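Local coordinates for heme-binding protein A (Haemophilus parasuis 29755, PDB 3TPA) that probably binds glutathione as the solute-binding component of a bacterial transport system, at residues K20-P23 with A24-N27; D31-A34 with S35-V39. The protein carries 1 engineered substitution. All coordinates share one frame; numbering follows the deposited sequence.

Interaction 1: K20-P23 with A24-N27; sequences KLSP and AITN
Ser22 and Ile25 are the ends of a tight beta turn, with Pro23 and Ala24 at its corners in helical backbone angles; a second turn overlaps it, from Pro23 to Thr26, making a single short twist of 3-10 type in the loop between strand 9-14 and helix 36-39. Ser22 O is gripped twice. Ile25 N donates to it at 3.2 Å and the hydroxyl OG1 of Thr26 at 2.9 Å, the two donors arriving from opposite faces of the carbonyl plane, both well out of it. Thr26 turns OG1 back onto this oxygen by keeping it beside its own backbone N (chi1 -69°). The second turn is looser, since Thr26 N reaches Pro23 O only in a weak bond.

Ile25 puts CG1 between its backbone N and carbonyl carbon (chi1 59°), which lays that branch alongside the side chain of Ser22, 3.7 Å from OG. The hydroxyl has its polar partners outside the turn, Asp183 and Tyr165. Tyr165 OH also takes the N-H of Ala24, so one tyrosine hydroxyl joins the Ser22 side chain to the backbone at the corner of the turn. On another side Lys20 runs its extended chain past the Ile25 carbonyl, CD coming within 3.4 Å of Ile25 O. Pro23 packs on Ser35 and Tyr165, and Thr26 on Phe32.

Two waters complete the polar network. One accepts a weak bond from Lys20 NZ and donates to Ile25 O, bridging the tip of the lysine to the end of the turn. The other donates twice, linking the backbone before the turn to the side chain after it, to Lys20 O at 2.7 Å and to Thr26 OG1 at 2.9 Å.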
loop_
_atom_site.group_PDB
_atom_site.type_symbol
_atom_site.label_atom_id
_atom_site.label_comp_id
_atom_site.label_asym_id
_atom_site.label_seq_id
_atom_site.Cartn_x
_atom_site.Cartn_y
_atom_site.Cartn_z
ATOM N N LYS A 20 -16.926 5.862 -0.490
ATOM C CA LYS A 20 -16.945 6.157 -1.924
ATOM C C LYS A 20 -16.902 4.901 -2.789
ATOM O O LYS A 20 -16.075 4.026 -2.562
ATOM C CB LYS A 20 -15.778 7.090 -2.262
ATOM C CG LYS A 20 -16.071 8.544 -1.917
ATOM C CD LYS A 20 -14.800 9.319 -1.680
ATOM C CE LYS A 20 -15.090 10.666 -1.037
ATOM N NZ LYS A 20 -13.849 11.254 -0.460
ATOM N N LEU A 21 -17.793 4.802 -3.771
ATOM C CA LEU A 21 -17.758 3.673 -4.707
ATOM C C LEU A 21 -17.107 4.040 -6.046
ATOM O O LEU A 21 -17.482 3.525 -7.105
ATOM C CB LEU A 21 -19.164 3.122 -4.941
ATOM C CG LEU A 21 -19.826 2.496 -3.708
ATOM C CD1 LEU A 21 -21.288 2.253 -3.970
ATOM C CD2 LEU A 21 -19.124 1.199 -3.286
ATOM N N SER A 22 -16.135 4.943 -5.988
ATOM C CA SER A 22 -15.449 5.419 -7.185
ATOM C C SER A 22 -13.960 5.462 -6.906
ATOM O O SER A 22 -13.496 6.361 -6.210
ATOM C CB SER A 22 -15.947 6.814 -7.568
ATOM O OG SER A 22 -15.181 7.396 -8.621
ATOM N N PRO A 23 -13.205 4.479 -7.432
ATOM C CA PRO A 23 -11.767 4.377 -7.135
ATOM C C PRO A 23 -10.945 5.608 -7.460
ATOM O O PRO A 23 -9.997 5.867 -6.732
ATOM C CB PRO A 23 -11.287 3.178 -7.985
ATOM C CG PRO A 23 -12.429 2.790 -8.846
ATOM C CD PRO A 23 -13.685 3.331 -8.218
ATOM N N ALA A 24 -11.271 6.356 -8.513
ATOM C CA ALA A 24 -10.453 7.518 -8.871
ATOM C C ALA A 24 -10.377 8.546 -7.732
ATOM O O ALA A 24 -9.372 9.250 -7.579
ATOM C CB ALA A 24 -10.988 8.185 -10.149
ATOM N N ILE A 25 -11.437 8.636 -6.936
ATOM C CA ILE A 25 -11.536 9.705 -5.926
ATOM C C ILE A 25 -11.549 9.219 -4.482
ATOM O O ILE A 25 -12.050 9.898 -3.596
ATOM C CB ILE A 25 -12.771 10.610 -6.158
ATOM C CG1 ILE A 25 -14.057 9.789 -6.104
ATOM C CG2 ILE A 25 -12.674 11.314 -7.506
ATOM C CD1 ILE A 25 -15.333 10.625 -6.113
ATOM N N THR A 26 -10.973 8.049 -4.256
ATOM C CA THR A 26 -11.000 7.420 -2.952
ATOM C C THR A 26 -9.737 7.719 -2.179
ATOM O O THR A 26 -8.642 7.707 -2.735
ATOM C CB THR A 26 -11.128 5.910 -3.091
ATOM O OG1 THR A 26 -12.427 5.596 -3.595
ATOM C CG2 THR A 26 -10.926 5.228 -1.745
ATOM N N ASN A 27 -9.914 7.974 -0.888
ATOM C CA ASN A 27 -8.836 8.314 0.027
ATOM C C ASN A 27 -8.511 7.098 0.862
ATOM O O ASN A 27 -7.349 6.765 1.088
ATOM C CB ASN A 27 -9.309 9.442 0.947
ATOM C CG ASN A 27 -8.262 9.853 1.968
ATOM O OD1 ASN A 27 -7.273 9.153 2.190
ATOM N ND2 ASN A 27 -8.488 10.993 2.609
HETATM O O HOH W 1 -14.041 3.288 -4.097
HETATM O O HOH W 2 -12.892 12.662 -3.457
#

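Interaction 2: D31-A34 with S35-V39; sequences DFNA and SSQQV
A pi-turn leads the chain into the short, weakly bonded helix about 36-39: Gln37 N donates to Phe32 O, five residues back, at 3.0 Å and with a fairly straight N-H (158°). The same oxygen also takes Ser35 N at 3.0 Å, on the opposite face of its carbonyl plane and far above it. Gln37 N comes closer to that plane, tilted 25° from it.

A side chain repeats this reach one residue on. Gln38 folds back at chi2 (-53°), which brings CG near Asn33 O, and NE2 then donates to that oxygen at 2.9 Å. The bond lies in the plane of the Asn33 carbonyl and in that of the glutamine amide, which helps to fix the rotation of the amide about chi3. NE2 also bonds to Thr505 O, while Asn33 OD1 accepts from Thr505 N; the backbone of Thr505 thus bonds to both residues. Asn33 and Gln37 run side by side, their amide planes nearly perpendicular, with OD1 of Asn33 3.8 Å from CG of Gln37.

Ser36 OG sits obliquely by the Phe32 ring, 3.4 Å from CD1, and bonds to Asp160, which also receives Gln37 NE2. Ser35 leaves helical backbone angles and so breaks the helical run, though its O accepts from Gln38 N and Val39 N. The result is a type I beta turn, with Asn33 and Ala34 at its corners, that shares its acceptor Phe32 O with a pi-turn.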
loop_
_atom_site.group_PDB
_atom_site.type_symbol
_atom_site.label_atom_id
_atom_site.label_comp_id
_atom_site.label_asym_id
_atom_site.label_seq_id
_atom_site.Cartn_x
_atom_site.Cartn_y
_atom_site.Cartn_z
ATOM N N ASP A 31 -12.237 1.370 0.715
ATOM C CA ASP A 31 -13.337 1.552 -0.260
ATOM C C ASP A 31 -13.115 0.790 -1.564
ATOM O O ASP A 31 -14.045 0.479 -2.281
ATOM C CB ASP A 31 -13.496 3.036 -0.650
ATOM C CG ASP A 31 -14.162 3.874 0.430
ATOM O OD1 ASP A 31 -14.723 3.297 1.375
ATOM O OD2 ASP A 31 -14.141 5.118 0.321
ATOM N N PHE A 32 -11.853 0.563 -1.893
ATOM C CA PHE A 32 -11.469 -0.134 -3.117
ATOM C C PHE A 32 -12.071 -1.531 -3.178
ATOM O O PHE A 32 -12.452 -2.008 -4.237
ATOM C CB PHE A 32 -9.948 -0.223 -3.213
ATOM C CG PHE A 32 -9.266 1.083 -3.533
ATOM C CD1 PHE A 32 -9.868 2.029 -4.343
ATOM C CD2 PHE A 32 -7.993 1.347 -3.042
ATOM C CE1 PHE A 32 -9.208 3.244 -4.656
ATOM C CE2 PHE A 32 -7.326 2.556 -3.356
ATOM C CZ PHE A 32 -7.940 3.500 -4.149
ATOM N N ASN A 33 -12.177 -2.185 -2.028
ATOM C CA ASN A 33 -12.710 -3.535 -1.975
ATOM C C ASN A 33 -14.161 -3.597 -2.473
ATOM O O ASN A 33 -14.612 -4.621 -2.992
ATOM C CB ASN A 33 -12.625 -4.073 -0.539
ATOM C CG ASN A 33 -11.214 -4.412 -0.142
ATOM O OD1 ASN A 33 -10.434 -4.864 -0.971
ATOM N ND2 ASN A 33 -10.869 -4.191 1.127
ATOM N N ALA A 34 -14.890 -2.502 -2.286
ATOM C CA ALA A 34 -16.289 -2.399 -2.712
ATOM C C ALA A 34 -16.453 -1.911 -4.151
ATOM O O ALA A 34 -17.545 -1.973 -4.696
ATOM C CB ALA A 34 -17.046 -1.469 -1.774
ATOM N N SER A 35 -15.385 -1.395 -4.763
ATOM C CA SER A 35 -15.495 -0.891 -6.136
ATOM C C SER A 35 -14.477 -1.503 -7.114
ATOM O O SER A 35 -14.764 -2.482 -7.794
ATOM C CB SER A 35 -15.406 0.635 -6.155
ATOM O OG SER A 35 -14.201 1.086 -5.560
ATOM N N SER A 36 -13.285 -0.931 -7.171
ATOM C CA SER A 36 -12.272 -1.351 -8.131
ATOM C C SER A 36 -12.024 -2.854 -8.096
ATOM O O SER A 36 -11.758 -3.469 -9.131
ATOM C CB SER A 36 -10.965 -0.588 -7.880
ATOM O OG SER A 36 -10.745 -0.463 -6.481
ATOM N N GLN A 37 -12.105 -3.444 -6.904
ATOM C CA GLN A 37 -11.690 -4.828 -6.728
ATOM C C GLN A 37 -12.695 -5.804 -7.307
ATOM O O GLN A 37 -12.320 -6.909 -7.669
ATOM C CB GLN A 37 -11.388 -5.160 -5.253
ATOM C CG GLN A 37 -10.071 -4.589 -4.717
ATOM C CD GLN A 37 -8.827 -5.291 -5.261
ATOM O OE1 GLN A 37 -8.710 -6.511 -5.207
ATOM N NE2 GLN A 37 -7.889 -4.510 -5.772
ATOM N N GLN A 38 -13.962 -5.403 -7.398
ATOM C CA GLN A 38 -15.002 -6.308 -7.906
ATOM C C GLN A 38 -15.592 -5.855 -9.244
ATOM O O GLN A 38 -15.950 -6.680 -10.088
ATOM C CB GLN A 38 -16.165 -6.412 -6.910
ATOM C CG GLN A 38 -15.799 -6.462 -5.422
ATOM C CD GLN A 38 -14.785 -7.542 -5.042
ATOM O OE1 GLN A 38 -14.662 -8.581 -5.683
ATOM N NE2 GLN A 38 -14.056 -7.285 -3.976
ATOM N N VAL A 39 -15.725 -4.541 -9.408
ATOM C CA VAL A 39 -16.529 -3.952 -10.481
ATOM C C VAL A 39 -15.709 -3.463 -11.702
ATOM O O VAL A 39 -16.227 -3.409 -12.817
ATOM C CB VAL A 39 -17.363 -2.782 -9.921
ATOM C CG1 VAL A 39 -18.206 -2.122 -11.016
ATOM C CG2 VAL A 39 -18.252 -3.278 -8.759
HETATM O O HOH W 1 -14.041 3.288 -4.097
#

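Interactions 1 and 2 follow one another in the loop that runs from strand 9-14, whose Cys13 is disulfide-bonded to Cys241, to helix 36-39; their centres are 9 Å apart. They meet directly. Lys20 N makes a weak hydrogen bond to Asp31 OD2 at 3.0 Å, and the ring of Phe32 packs against Pro23, CE1 lying 3.4 Å from Pro23 O. Pro23 CD rests 3.5 Å from Ser35 OG, and Thr26 CG2 lies 3.6 Å from Asp31 CB. A water shared by both, hydrogen-bonded to Lys20 O and Thr26 OG1, lies 2.6 Å from Ser35 OG and links 20-27 to Ser35. Both are buried, hydrogen-bonded turns on the same side of the chain's centre.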